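PDB 4R78: choline kinase from Streptococcus pneumoniae, which probably phosphorylates choline at the expense of ATP, using a protein-kinase-like fold, and is held here with AMP in its nucleotide pocket. Local coordinates for residues 285-288 / 289-292; 272-275 / 276-280; 234-238 / 239-243; 121-124 / 125-128. All blocks are in the same frame, centred on the assembly; numbering follows the deposited sequence.

Contact 1: residues 285-288 / 289-292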
loop_
_atom_site.group_PDB
_atom_site.type_symbol
_atom_site.label_atom_id
_atom_site.label_comp_id
_atom_site.label_asym_id
_atom_site.label_seq_id
_atom_site.Cartn_x
_atom_site.Cartn_y
_atom_site.Cartn_z
ATOM N N PHE A 285 -0.576 -15.512 -8.361
ATOM C CA PHE A 285 -1.299 -15.239 -7.117
ATOM C C PHE A 285 -2.581 -16.059 -7.007
ATOM O O PHE A 285 -3.452 -15.753 -6.189
ATOM C CB PHE A 285 -1.615 -13.739 -6.958
ATOM C CG PHE A 285 -0.406 -12.826 -7.020
ATOM C CD1 PHE A 285 0.862 -13.261 -6.631
ATOM C CD2 PHE A 285 -0.552 -11.510 -7.449
ATOM C CE1 PHE A 285 1.962 -12.400 -6.695
ATOM C CE2 PHE A 285 0.540 -10.647 -7.502
ATOM C CZ PHE A 285 1.798 -11.091 -7.130
ATOM N N GLY A 286 -2.690 -17.102 -7.826
ATOM C CA GLY A 286 -3.848 -17.995 -7.785
ATOM C C GLY A 286 -5.150 -17.240 -7.955
ATOM O O GLY A 286 -5.285 -16.434 -8.875
ATOM N N ASP A 287 -6.098 -17.494 -7.054
ATOM C CA ASP A 287 -7.415 -16.855 -7.096
ATOM C C ASP A 287 -7.514 -15.553 -6.297
ATOM O O ASP A 287 -8.615 -15.052 -6.065
ATOM C CB ASP A 287 -8.486 -17.831 -6.604
ATOM C CG ASP A 287 -9.002 -18.740 -7.695
ATOM O OD1 ASP A 287 -8.456 -18.719 -8.819
ATOM O OD2 ASP A 287 -9.969 -19.479 -7.413
ATOM N N TYR A 288 -6.375 -14.989 -5.897
ATOM C CA TYR A 288 -6.376 -13.732 -5.147
ATOM C C TYR A 288 -7.210 -12.639 -5.834
ATOM O O TYR A 288 -8.063 -12.013 -5.200
ATOM C CB TYR A 288 -4.940 -13.244 -4.897
ATOM C CG TYR A 288 -4.861 -11.872 -4.251
ATOM C CD1 TYR A 288 -4.899 -11.728 -2.861
ATOM C CD2 TYR A 288 -4.742 -10.723 -5.034
ATOM C CE1 TYR A 288 -4.826 -10.468 -2.268
ATOM C CE2 TYR A 288 -4.671 -9.463 -4.452
ATOM C CZ TYR A 288 -4.708 -9.347 -3.074
ATOM O OH TYR A 288 -4.644 -8.100 -2.508
ATOM N N GLY A 289 -6.955 -12.410 -7.120
ATOM C CA GLY A 289 -7.649 -11.361 -7.869
ATOM C C GLY A 289 -9.102 -11.698 -8.132
ATOM O O GLY A 289 -9.978 -10.845 -7.974
ATOM N N VAL A 290 -9.346 -12.948 -8.523
ATOM C CA VAL A 290 -10.698 -13.471 -8.764
ATOM C C VAL A 290 -11.598 -13.228 -7.552
ATOM O O VAL A 290 -12.727 -12.753 -7.690
ATOM C CB VAL A 290 -10.651 -14.990 -9.122
ATOM C CG1 VAL A 290 -12.040 -15.625 -9.095
ATOM C CG2 VAL A 290 -9.986 -15.205 -10.483
ATOM N N ASN A 291 -11.078 -13.543 -6.369
ATOM C CA ASN A 291 -11.821 -13.388 -5.124
ATOM C C ASN A 291 -12.057 -11.935 -4.723
ATOM O O ASN A 291 -13.132 -11.591 -4.226
ATOM C CB ASN A 291 -11.144 -14.173 -3.996
ATOM C CG ASN A 291 -11.190 -15.678 -4.223
ATOM O OD1 ASN A 291 -12.017 -16.183 -4.987
ATOM N ND2 ASN A 291 -10.298 -16.403 -3.555
ATOM N N ARG A 292 -11.061 -11.078 -4.940
ATOM C CA ARG A 292 -11.255 -9.653 -4.677
ATOM C C ARG A 292 -12.317 -9.079 -5.610
ATOM O O ARG A 292 -13.178 -8.313 -5.183
ATOM C CB ARG A 292 -9.946 -8.871 -4.792
ATOM C CG ARG A 292 -8.960 -9.160 -3.667
ATOM C CD ARG A 292 -7.971 -8.035 -3.461
ATOM N NE ARG A 292 -8.628 -6.886 -2.838
ATOM C CZ ARG A 292 -8.023 -5.982 -2.072
ATOM N NH1 ARG A 292 -8.733 -4.989 -1.555
ATOM N NH2 ARG A 292 -6.721 -6.057 -1.820
HETATM O O HOH W 1 -6.821 -14.213 -9.328
HETATM O O HOH W 2 -10.275 -19.350 -4.184
HETATM O O HOH W 3 -12.291 -18.566 -6.618
#
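Asn291 N donates to Asp287 O at 2.9 Å and Arg292 N to Tyr288 O at 3.2 Å, the two backbone bonds that wind the first turn of helix 288-303. Leading into it is a type II' beta turn from Phe285 to Tyr288, closed by Tyr288 N bonding to Phe285 O, with Asp287 at the N-cap position. Gly286 suits the second place of that turn because its positive phi is one that glycine tolerates more easily than other residues.

The Asp287 side chain makes no capping bond to the helix; two waters tie it to Asn291 instead. Both waters donate to Asp287 OD2; one accepts from Asn291 ND2 and the other donates to Asn291 OD1, so the amide's two ends are each served. A third water spans Gly286 O and Val290 N, supplying a first-turn N-H with an acceptor.

One turn apart, Tyr288 and Arg292 run side by side. The phenol swings out with CG opposite the backbone N (chi1 174°). Arg292 CD lies 3.5 Å from Tyr288 CZ, and the bend at chi3 (73°) beyond it turns the guanidinium to the hydroxyl. Ring and guanidinium planes are nearly perpendicular, 83° apart. Arginine is well suited to this place, having several N-H groups to share: NE forms a salt bridge with Asp268, and NH2 another with Glu233. Tyr288 OH also bonds to a bound MES molecule, probably from the crystallisation liquor. Arg292 NH2 donates to that OH at 3.0 Å, with the oxygen lying in the guanidinium plane.

Contact 2: residues 272-275 / 276-280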
loop_
_atom_site.group_PDB
_atom_site.type_symbol
_atom_site.label_atom_id
_atom_site.label_comp_id
_atom_site.label_asym_id
_atom_site.label_seq_id
_atom_site.Cartn_x
_atom_site.Cartn_y
_atom_site.Cartn_z
ATOM N N SER A 272 -7.795 -6.068 -7.942
ATOM C CA SER A 272 -8.041 -7.203 -8.837
ATOM C C SER A 272 -7.374 -6.974 -10.200
ATOM O O SER A 272 -6.874 -7.916 -10.811
ATOM C CB SER A 272 -9.538 -7.519 -8.983
ATOM O OG SER A 272 -10.192 -6.642 -9.887
ATOM N N LEU A 273 -7.342 -5.721 -10.653
ATOM C CA LEU A 273 -6.710 -5.391 -11.936
ATOM C C LEU A 273 -5.186 -5.406 -11.803
ATOM O O LEU A 273 -4.481 -5.916 -12.678
ATOM C CB LEU A 273 -7.219 -4.049 -12.479
ATOM C CG LEU A 273 -8.699 -3.999 -12.888
ATOM C CD1 LEU A 273 -9.158 -2.565 -13.119
ATOM C CD2 LEU A 273 -8.989 -4.855 -14.127
ATOM N N TRP A 274 -4.691 -4.876 -10.688
ATOM C CA TRP A 274 -3.285 -5.011 -10.303
ATOM C C TRP A 274 -2.820 -6.473 -10.385
ATOM O O TRP A 274 -1.726 -6.757 -10.883
ATOM C CB TRP A 274 -3.102 -4.449 -8.890
ATOM C CG TRP A 274 -1.733 -4.618 -8.266
ATOM C CD1 TRP A 274 -0.683 -3.741 -8.330
ATOM C CD2 TRP A 274 -1.287 -5.717 -7.462
ATOM N NE1 TRP A 274 0.387 -4.231 -7.618
ATOM C CE2 TRP A 274 0.045 -5.441 -7.074
ATOM C CE3 TRP A 274 -1.887 -6.911 -7.030
ATOM C CZ2 TRP A 274 0.795 -6.323 -6.285
ATOM C CZ3 TRP A 274 -1.145 -7.786 -6.241
ATOM C CH2 TRP A 274 0.182 -7.484 -5.873
ATOM N N THR A 275 -3.664 -7.393 -9.914
ATOM C CA THR A 275 -3.349 -8.823 -9.918
ATOM C C THR A 275 -3.117 -9.337 -11.334
ATOM O O THR A 275 -2.116 -10.016 -11.595
ATOM C CB THR A 275 -4.463 -9.649 -9.232
ATOM O OG1 THR A 275 -4.610 -9.209 -7.879
ATOM C CG2 THR A 275 -4.113 -11.136 -9.229
ATOM N N VAL A 276 -4.030 -9.001 -12.243
ATOM C CA VAL A 276 -3.908 -9.427 -13.641
ATOM C C VAL A 276 -2.582 -8.957 -14.232
ATOM O O VAL A 276 -1.858 -9.746 -14.851
ATOM C CB VAL A 276 -5.093 -8.937 -14.501
ATOM C CG1 VAL A 276 -4.943 -9.400 -15.948
ATOM C CG2 VAL A 276 -6.394 -9.456 -13.929
ATOM N N TYR A 277 -2.255 -7.685 -14.016
ATOM C CA TYR A 277 -1.020 -7.115 -14.542
ATOM C C TYR A 277 0.223 -7.800 -13.965
ATOM O O TYR A 277 1.164 -8.123 -14.705
ATOM C CB TYR A 277 -0.986 -5.607 -14.289
ATOM C CG TYR A 277 0.237 -4.909 -14.840
ATOM C CD1 TYR A 277 0.660 -5.121 -16.153
ATOM C CD2 TYR A 277 0.960 -4.020 -14.050
ATOM C CE1 TYR A 277 1.785 -4.469 -16.661
ATOM C CE2 TYR A 277 2.087 -3.368 -14.546
ATOM C CZ TYR A 277 2.489 -3.596 -15.850
ATOM O OH TYR A 277 3.602 -2.950 -16.344
ATOM N N LYS A 278 0.229 -8.024 -12.653
ATOM C CA LYS A 278 1.352 -8.706 -12.014
ATOM C C LYS A 278 1.533 -10.127 -12.537
ATOM O O LYS A 278 2.666 -10.598 -12.710
ATOM C CB LYS A 278 1.205 -8.700 -10.489
ATOM C CG LYS A 278 1.509 -7.349 -9.842
ATOM C CD LYS A 278 3.008 -7.059 -9.875
ATOM C CE LYS A 278 3.383 -5.861 -9.027
ATOM N NZ LYS A 278 4.860 -5.643 -9.085
ATOM N N GLU A 279 0.423 -10.810 -12.803
ATOM C CA GLU A 279 0.501 -12.169 -13.323
ATOM C C GLU A 279 1.000 -12.204 -14.767
ATOM O O GLU A 279 1.703 -13.138 -15.153
ATOM C CB GLU A 279 -0.826 -12.909 -13.149
ATOM C CG GLU A 279 -1.160 -13.179 -11.682
ATOM C CD GLU A 279 -2.332 -14.118 -11.499
ATOM O OE1 GLU A 279 -3.280 -14.063 -12.307
ATOM O OE2 GLU A 279 -2.311 -14.917 -10.540
ATOM N N GLU A 280 0.665 -11.178 -15.550
ATOM C CA GLU A 280 1.184 -11.060 -16.920
ATOM C C GLU A 280 2.707 -10.933 -16.950
ATOM O O GLU A 280 3.346 -11.288 -17.941
ATOM C CB GLU A 280 0.526 -9.893 -17.662
ATOM C CG GLU A 280 -0.925 -10.157 -17.998
ATOM C CD GLU A 280 -1.520 -9.203 -19.023
ATOM O OE1 GLU A 280 -0.905 -8.169 -19.357
ATOM O OE2 GLU A 280 -2.633 -9.504 -19.496
#
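The last turns of helix 257-280 carry this contact, where Trp274 and Lys278, four residues apart, meet on one flank. The lysine lays its methylenes over one face of the indole in a CH-pi contact: Lys278 CG stands 3.9 Å from the centroid of the six-membered ring of Trp274, only 19° off the ring normal. A bend at chi2 (-72°) folds the chain back over the ring and brings Lys278 CE to 3.7 Å from Trp274 NE1. Lysine fits here because its long aliphatic stem can lie on an aromatic surface.

Regular alpha-helical bonding sets the spacing, with Lys278 N donating to Trp274 O at 2.9 Å and Glu279 N to Thr275 O at 2.9 Å; the bond from Val276 N to Ser272 O is weak. Trp274 also meets Phe285 with nearly parallel rings and Trp271 edge-to-face, and its side chain comes within about 3 Å (nearest atoms) of a bound MES molecule.

On another flank Thr275 and Glu279 point the same way, Thr275 CG2 reaching 4.1 Å from Glu279 CD. The threonine hydroxyl bonds to Trp271 O, which satisfies a buried polar group within the helix and turns the methyl toward the glutamate. Glu279 OE2 accepts from Phe285 N in the following loop.

Contact 3: residues 234-238 / 239-243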
loop_
_atom_site.group_PDB
_atom_site.type_symbol
_atom_site.label_atom_id
_atom_site.label_comp_id
_atom_site.label_asym_id
_atom_site.label_seq_id
_atom_site.Cartn_x
_atom_site.Cartn_y
_atom_site.Cartn_z
ATOM N N SER A 234 -7.854 -6.412 6.639
ATOM C CA SER A 234 -7.807 -7.238 7.850
ATOM C C SER A 234 -9.147 -7.894 8.180
ATOM O O SER A 234 -9.296 -8.506 9.244
ATOM C CB SER A 234 -7.313 -6.425 9.047
ATOM O OG SER A 234 -5.925 -6.158 8.949
ATOM N N GLU A 235 -10.112 -7.758 7.271
ATOM C CA GLU A 235 -11.458 -8.328 7.433
ATOM C C GLU A 235 -12.060 -8.026 8.809
ATOM O O GLU A 235 -12.455 -8.932 9.548
ATOM C CB GLU A 235 -11.448 -9.835 7.145
ATOM C CG GLU A 235 -11.043 -10.190 5.721
ATOM C CD GLU A 235 -11.335 -11.635 5.379
ATOM O OE1 GLU A 235 -12.477 -12.084 5.614
ATOM O OE2 GLU A 235 -10.428 -12.310 4.861
ATOM N N PHE A 236 -12.110 -6.741 9.147
ATOM C CA PHE A 236 -12.728 -6.290 10.387
ATOM C C PHE A 236 -14.195 -6.695 10.430
ATOM O O PHE A 236 -14.905 -6.607 9.427
ATOM C CB PHE A 236 -12.655 -4.766 10.495
ATOM C CG PHE A 236 -11.352 -4.225 11.040
ATOM C CD1 PHE A 236 -11.342 -3.007 11.716
ATOM C CD2 PHE A 236 -10.143 -4.908 10.874
ATOM C CE1 PHE A 236 -10.155 -2.471 12.212
ATOM C CE2 PHE A 236 -8.952 -4.381 11.377
ATOM C CZ PHE A 236 -8.962 -3.162 12.046
ATOM N N THR A 237 -14.641 -7.135 11.601
ATOM C CA THR A 237 -16.062 -7.332 11.862
ATOM C C THR A 237 -16.721 -5.967 12.020
ATOM O O THR A 237 -16.028 -4.955 12.145
ATOM C CB THR A 237 -16.273 -8.097 13.168
ATOM O OG1 THR A 237 -15.698 -7.345 14.243
ATOM C CG2 THR A 237 -15.618 -9.471 13.101
ATOM N N SER A 238 -18.050 -5.937 12.040
ATOM C CA SER A 238 -18.774 -4.695 12.320
ATOM C C SER A 238 -18.379 -4.107 13.678
ATOM O O SER A 238 -18.239 -2.892 13.807
ATOM C CB SER A 238 -20.288 -4.900 12.232
ATOM O OG SER A 238 -20.745 -5.835 13.189
ATOM N N GLN A 239 -18.176 -4.969 14.675
ATOM C CA GLN A 239 -17.779 -4.525 16.017
ATOM C C GLN A 239 -16.403 -3.861 15.992
ATOM O O GLN A 239 -16.185 -2.841 16.647
ATOM C CB GLN A 239 -17.770 -5.691 17.015
ATOM C CG GLN A 239 -19.137 -6.287 17.332
ATOM C CD GLN A 239 -19.610 -7.296 16.297
ATOM O OE1 GLN A 239 -18.858 -7.708 15.410
ATOM N NE2 GLN A 239 -20.870 -7.700 16.411
ATOM N N GLU A 240 -15.481 -4.448 15.235
ATOM C CA GLU A 240 -14.131 -3.907 15.112
ATOM C C GLU A 240 -14.110 -2.591 14.341
ATOM O O GLU A 240 -13.386 -1.673 14.721
ATOM C CB GLU A 240 -13.197 -4.940 14.485
ATOM C CG GLU A 240 -12.850 -6.057 15.463
ATOM C CD GLU A 240 -12.491 -7.373 14.798
ATOM O OE1 GLU A 240 -12.484 -7.474 13.551
ATOM O OE2 GLU A 240 -12.215 -8.325 15.548
ATOM N N GLU A 241 -14.912 -2.497 13.281
ATOM C CA GLU A 241 -15.055 -1.234 12.551
ATOM C C GLU A 241 -15.588 -0.117 13.446
ATOM O O GLU A 241 -15.006 0.964 13.501
ATOM C CB GLU A 241 -15.936 -1.394 11.311
ATOM C CG GLU A 241 -15.301 -2.257 10.231
ATOM C CD GLU A 241 -16.011 -2.186 8.893
ATOM O OE1 GLU A 241 -17.079 -1.544 8.793
ATOM O OE2 GLU A 241 -15.490 -2.781 7.933
ATOM N N GLU A 242 -16.675 -0.390 14.163
ATOM C CA GLU A 242 -17.288 0.610 15.040
ATOM C C GLU A 242 -16.353 1.055 16.161
ATOM O O GLU A 242 -16.245 2.252 16.451
ATOM C CB GLU A 242 -18.618 0.096 15.601
ATOM C CG GLU A 242 -19.718 0.006 14.553
ATOM C CD GLU A 242 -19.909 1.309 13.789
ATOM O OE1 GLU A 242 -20.433 2.278 14.382
ATOM O OE2 GLU A 242 -19.536 1.360 12.594
ATOM N N THR A 243 -15.662 0.095 16.772
ATOM C CA THR A 243 -14.721 0.392 17.845
ATOM C C THR A 243 -13.546 1.212 17.314
ATOM O O THR A 243 -13.158 2.203 17.928
ATOM C CB THR A 243 -14.236 -0.899 18.553
ATOM O OG1 THR A 243 -15.370 -1.590 19.093
ATOM C CG2 THR A 243 -13.263 -0.585 19.679
HETATM O O HOH W 4 -14.348 -5.056 7.165
HETATM O O HOH W 5 -15.258 -8.588 16.524
#
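Thr237 OG1 is approached by several groups at the start of helix 238-248: Glu240 N donates to it at 3.1 Å, a water lies 2.6 Å from it, and Gln239 OE1 stands more distantly on another side. With Thr237 N donating to Glu240 OE1 at 2.9 Å, the two residues complete a capping box, each side chain serving the other's backbone N-H. Threonine suits the N-cap since chi1 of 60° sets its hydroxyl between backbone N and carbonyl carbon, ready to accept from the helix. Glutamate three residues on is long enough to return the bond; its OE1 is met from above the carboxylate plane, 42° out of it, and also has a long, weak ion pair with Lys123.

Just before the box, the preceding helix 223-233 ends in a Schellman motif whose C-prime residue, Glu235, has positive phi. Phe236 then turns inward, its CB 3.7 Å from Glu241 CG and its CD1 3.9 Å from Glu240 CB. The bulky ring suits this buried site, as it also meets the rings of Phe231 and Phe126. Glu241 OE2 forms a salt bridge with Lys264.

Further along the helix, Gln239 O accepts two bonds from Thr243, one from N at 3.0 Å and one from OG1 at 2.9 Å, the donors reaching it from opposite faces of the carbonyl plane.

Contact 4: residues 121-124 / 125-128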
loop_
_atom_site.group_PDB
_atom_site.type_symbol
_atom_site.label_atom_id
_atom_site.label_comp_id
_atom_site.label_asym_id
_atom_site.label_seq_id
_atom_site.Cartn_x
_atom_site.Cartn_y
_atom_site.Cartn_z
ATOM N N SER A 121 -3.301 -9.786 15.057
ATOM C CA SER A 121 -2.503 -8.943 15.942
ATOM C C SER A 121 -2.858 -7.461 15.820
ATOM O O SER A 121 -2.770 -6.728 16.799
ATOM C CB SER A 121 -1.001 -9.176 15.756
ATOM O OG SER A 121 -0.599 -8.972 14.418
ATOM N N ILE A 122 -3.279 -7.030 14.630
ATOM C CA ILE A 122 -3.690 -5.640 14.426
ATOM C C ILE A 122 -4.912 -5.294 15.288
ATOM O O ILE A 122 -5.039 -4.173 15.788
ATOM C CB ILE A 122 -3.927 -5.323 12.917
ATOM C CG1 ILE A 122 -3.740 -3.829 12.642
ATOM C CG2 ILE A 122 -5.284 -5.812 12.443
ATOM C CD1 ILE A 122 -3.447 -3.504 11.188
ATOM N N LYS A 123 -5.781 -6.281 15.495
ATOM C CA LYS A 123 -7.013 -6.090 16.257
ATOM C C LYS A 123 -6.791 -5.913 17.763
ATOM O O LYS A 123 -7.691 -5.471 18.475
ATOM C CB LYS A 123 -7.999 -7.224 15.960
ATOM C CG LYS A 123 -8.612 -7.119 14.570
ATOM C CD LYS A 123 -9.144 -8.447 14.067
ATOM C CE LYS A 123 -9.483 -8.353 12.590
ATOM N NZ LYS A 123 -10.264 -9.532 12.123
ATOM N N THR A 124 -5.591 -6.244 18.236
ATOM C CA THR A 124 -5.231 -6.023 19.636
ATOM C C THR A 124 -4.577 -4.661 19.875
ATOM O O THR A 124 -4.278 -4.312 21.019
ATOM C CB THR A 124 -4.285 -7.129 20.179
ATOM O OG1 THR A 124 -3.014 -7.059 19.513
ATOM C CG2 THR A 124 -4.894 -8.516 19.986
ATOM N N LYS A 125 -4.363 -3.891 18.806
ATOM C CA LYS A 125 -3.530 -2.686 18.892
ATOM C C LYS A 125 -4.189 -1.403 18.384
ATOM O O LYS A 125 -3.502 -0.498 17.892
ATOM C CB LYS A 125 -2.200 -2.921 18.178
ATOM C CG LYS A 125 -1.329 -3.965 18.861
ATOM C CD LYS A 125 -0.175 -4.378 17.977
ATOM C CE LYS A 125 0.553 -5.595 18.542
ATOM N NZ LYS A 125 1.293 -5.304 19.806
ATOM N N PHE A 126 -5.508 -1.318 18.531
ATOM C CA PHE A 126 -6.260 -0.113 18.158
ATOM C C PHE A 126 -5.769 1.105 18.935
ATOM O O PHE A 126 -5.780 2.222 18.414
ATOM C CB PHE A 126 -7.759 -0.306 18.415
ATOM C CG PHE A 126 -8.462 -1.180 17.402
ATOM C CD1 PHE A 126 -7.750 -1.947 16.480
ATOM C CD2 PHE A 126 -9.855 -1.261 17.402
ATOM C CE1 PHE A 126 -8.415 -2.758 15.560
ATOM C CE2 PHE A 126 -10.525 -2.073 16.490
ATOM C CZ PHE A 126 -9.804 -2.820 15.569
ATOM N N ASP A 127 -5.338 0.883 20.179
ATOM C CA ASP A 127 -4.828 1.964 21.025
ATOM C C ASP A 127 -3.606 2.661 20.420
ATOM O O ASP A 127 -3.352 3.834 20.710
ATOM C CB ASP A 127 -4.538 1.464 22.454
ATOM C CG ASP A 127 -3.407 0.440 22.513
ATOM O OD1 ASP A 127 -3.244 -0.348 21.559
ATOM O OD2 ASP A 127 -2.681 0.421 23.531
ATOM N N LYS A 128 -2.867 1.938 19.581
ATOM C CA LYS A 128 -1.714 2.486 18.864
ATOM C C LYS A 128 -2.057 2.883 17.429
ATOM O O LYS A 128 -1.572 3.898 16.927
ATOM C CB LYS A 128 -0.562 1.476 18.821
ATOM C CG LYS A 128 0.111 1.188 20.150
ATOM C CD LYS A 128 1.283 0.239 19.941
ATOM C CE LYS A 128 2.044 -0.027 21.232
ATOM N NZ LYS A 128 3.212 -0.927 20.991
HETATM O O HOH W 6 -7.356 -3.204 20.066
HETATM O O HOH W 7 -0.700 -6.187 21.678
#
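Phe126 lays its ring against the backbone of the preceding turn, with CE1 3.7 Å from Lys123 CA. Lys123 O lies over one face of the ring, offset toward the rim, while Ile122 O sits at the ring's edge, 3.6 Å from Phe126 CD1. A large aromatic fits this buried place, since it also meets Phe244 edge-to-face. A water accepts from Phe126 N and donates to Lys123 O, bridging the break between two helices.

On another side Thr124 and Lys125 run alongside each other. Thr124 OG1, placed by chi1 of 66°, donates to Ser121 O at 2.7 Å. That carbonyl also takes Thr124 N, so threonine holds it by both backbone and side chain. The stem of Lys125 passes the same oxygen, its CD 3.7 Å from Ser121 O, before bending at chi4 (-68°). Its long chain lets the ammonium form a salt bridge with Glu204 and donate to a water that in turn donates to Thr124 OG1.

Lys125 N bonds to Ile122 O at 3.1 Å from well above the carbonyl plane. That bond closes a type I beta turn, here the link by which helix 119-122 passes into helix 126-137, with Lys125 at the N-cap position.

Overall arrangement
The four contacts form two pairs. Contacts 1 and 2, with centres about 9 Å apart, join where helix 257-280 runs through a loop into helix 288-303: Tyr288 CD2 packs 3.2 Å from Thr275 OG1. Both border the bound MES molecule, and the side chains of Tyr288 and Trp274 come within about 10 and 9 Å of AMP. Contacts 3 and 4, with centres about 12 Å apart, also touch: Glu240 O lies 3.4 Å from Phe126 CE2. Contacts 2 and 4 lie on opposite sides of the chain's centre, their centres about 31 Å apart; the side chain of Ser121 in contact 4 is about 11 Å from AMP.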